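PDB 5IE9: nucleotide pyrophosphohydrolase from Bacillus cereus, which probably hydrolyses nucleoside triphosphates to the monophosphate and pyrophosphate, as a manganese-binding MazG-family pyrophosphohydrolase. Local coordinates for residues Thr35-Glu40 against Leu67-Phe72. Sequence-based numbering, arbitrary orientation.
Sequences TEEMGE and LGDVLF
Val70 is the apolar centre of this contact and meets both Met38 and Glu37. The methyl CE of Met38 lies 3.8 Å from CG2 of Val70 and about as far from CG1, so the thioether tip touches both branches. The two side chains run at about a right angle. Met38 starts out alongside the facing helix, and bends at chi2 and chi3 bring CE against Val70. CG2 of Val70 also packs on the aliphatic base of Glu37, 3.8 Å from its CB. CG2 is the branch that faces helix 35-40. The backbones are close here, with CA of Glu37 5.4 Å from CA of Val70. Met74 of the second subunit packs on Val70, and Leu34 of that subunit packs on Met38.

Residues 35-40 and 67-72 belong to helices 27-49 and 62-80. The axes of the two segments run nearly antiparallel, at 167°, and approach to 8.8 Å. These two helices belong to the all-alpha MazG fold, and acidic side chains from both contribute to its metal site. Glu37 and Glu66 bind manganese (II) in this crystal.

The polar part is a cluster of carboxylates, with no hydrogen bond between the two segments. Glu37 bends at chi2 (-37°), and its OE1 lies beside Asp69, 3.4 Å from OD2. The two carboxylate planes are 77° apart. Glu40 brings a third acidic group, its OE1 4.4 Å from OD2 of Asp69. The bound metal and Arg33, which forms a salt bridge with OE2 of Glu37, would be expected to offset part of the repulsion among these acidic groups.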
loop_
_atom_site.group_PDB
_atom_site.type_symbol
_atom_site.label_atom_id
_atom_site.label_comp_id
_atom_site.label_asym_id
_atom_site.label_seq_id
_atom_site.Cartn_x
_atom_site.Cartn_y
_atom_site.Cartn_z
ATOM N N THR C 35 4.358 -1.397 -4.073
ATOM C CA THR C 35 2.968 -1.490 -3.646
ATOM C C THR C 35 2.508 -2.928 -3.829
ATOM O O THR C 35 1.844 -3.470 -2.946
ATOM C CB THR C 35 2.054 -0.497 -4.396
ATOM O OG1 THR C 35 2.561 0.831 -4.231
ATOM C CG2 THR C 35 0.625 -0.548 -3.865
ATOM N N GLU C 36 2.897 -3.527 -4.960
ATOM C CA GLU C 36 2.639 -4.936 -5.273
ATOM C C GLU C 36 3.234 -5.895 -4.236
ATOM O O GLU C 36 2.545 -6.805 -3.767
ATOM C CB GLU C 36 3.146 -5.284 -6.677
ATOM C CG GLU C 36 2.751 -6.672 -7.164
ATOM C CD GLU C 36 3.509 -7.127 -8.401
ATOM O OE1 GLU C 36 4.211 -6.303 -9.029
ATOM O OE2 GLU C 36 3.395 -8.329 -8.744
ATOM N N GLU C 37 4.498 -5.684 -3.875
ATOM C CA GLU C 37 5.153 -6.557 -2.909
ATOM C C GLU C 37 4.562 -6.445 -1.518
ATOM O O GLU C 37 4.429 -7.459 -0.823
ATOM C CB GLU C 37 6.667 -6.354 -2.874
ATOM C CG GLU C 37 7.421 -7.070 -3.986
ATOM C CD GLU C 37 6.844 -8.430 -4.346
ATOM O OE1 GLU C 37 6.744 -9.321 -3.470
ATOM O OE2 GLU C 37 6.486 -8.607 -5.525
ATOM N N MET C 38 4.191 -5.220 -1.139
ATOM C CA MET C 38 3.596 -4.929 0.161
ATOM C C MET C 38 2.251 -5.635 0.322
ATOM O O MET C 38 1.900 -6.072 1.426
ATOM C CB MET C 38 3.433 -3.423 0.337
ATOM C CG MET C 38 3.542 -2.933 1.772
ATOM S SD MET C 38 5.266 -2.803 2.281
ATOM C CE MET C 38 5.536 -4.328 3.159
ATOM N N GLY C 39 1.529 -5.760 -0.796
ATOM C CA GLY C 39 0.253 -6.449 -0.841
ATOM C C GLY C 39 0.413 -7.925 -0.551
ATOM O O GLY C 39 -0.405 -8.516 0.164
ATOM N N GLU C 40 1.479 -8.512 -1.104
ATOM C CA GLU C 40 1.788 -9.917 -0.877
ATOM C C GLU C 40 2.216 -10.184 0.561
ATOM O O GLU C 40 1.859 -11.215 1.134
ATOM C CB GLU C 40 2.810 -10.428 -1.883
ATOM C CG GLU C 40 2.194 -10.864 -3.209
ATOM C CD GLU C 40 3.204 -11.496 -4.151
ATOM O OE1 GLU C 40 4.330 -10.967 -4.282
ATOM O OE2 GLU C 40 2.879 -12.532 -4.766
ATOM N N LEU C 67 8.896 -10.724 3.161
ATOM C CA LEU C 67 9.744 -9.619 3.618
ATOM C C LEU C 67 10.953 -9.417 2.695
ATOM O O LEU C 67 11.225 -8.292 2.267
ATOM C CB LEU C 67 10.200 -9.824 5.067
ATOM C CG LEU C 67 9.209 -9.479 6.181
ATOM C CD1 LEU C 67 9.607 -10.182 7.468
ATOM C CD2 LEU C 67 9.129 -7.979 6.403
ATOM N N GLY C 68 11.653 -10.513 2.377
ATOM C CA GLY C 68 12.774 -10.505 1.430
ATOM C C GLY C 68 12.397 -9.912 0.081
ATOM O O GLY C 68 13.168 -9.132 -0.498
ATOM N N ASP C 69 11.209 -10.284 -0.406
ATOM C CA ASP C 69 10.634 -9.736 -1.637
ATOM C C ASP C 69 10.483 -8.213 -1.584
ATOM O O ASP C 69 10.849 -7.517 -2.535
ATOM C CB ASP C 69 9.272 -10.375 -1.926
ATOM C CG ASP C 69 9.360 -11.655 -2.760
ATOM O OD1 ASP C 69 10.438 -11.992 -3.321
ATOM O OD2 ASP C 69 8.305 -12.326 -2.861
ATOM N N VAL C 70 9.953 -7.710 -0.468
ATOM C CA VAL C 70 9.809 -6.271 -0.243
ATOM C C VAL C 70 11.189 -5.623 -0.154
ATOM O O VAL C 70 11.440 -4.613 -0.812
ATOM C CB VAL C 70 8.952 -5.948 1.003
ATOM C CG1 VAL C 70 8.829 -4.451 1.190
ATOM C CG2 VAL C 70 7.553 -6.530 0.859
ATOM N N LEU C 71 12.084 -6.240 0.618
ATOM C CA LEU C 71 13.446 -5.750 0.815
ATOM C C LEU C 71 14.223 -5.643 -0.500
ATOM O O LEU C 71 15.014 -4.718 -0.679
ATOM C CB LEU C 71 14.198 -6.664 1.789
ATOM C CG LEU C 71 15.284 -6.199 2.783
ATOM C CD1 LEU C 71 16.414 -7.214 2.738
ATOM C CD2 LEU C 71 15.848 -4.796 2.582
ATOM N N PHE C 72 13.993 -6.587 -1.414
ATOM C CA PHE C 72 14.666 -6.587 -2.715
ATOM C C PHE C 72 14.307 -5.344 -3.526
ATOM O O PHE C 72 15.199 -4.674 -4.048
ATOM C CB PHE C 72 14.366 -7.874 -3.501
ATOM C CG PHE C 72 14.946 -7.893 -4.893
ATOM C CD1 PHE C 72 16.286 -8.202 -5.103
ATOM C CD2 PHE C 72 14.144 -7.604 -6.008
ATOM C CE1 PHE C 72 16.822 -8.226 -6.391
ATOM C CE2 PHE C 72 14.676 -7.621 -7.298
ATOM C CZ PHE C 72 16.019 -7.930 -7.489
#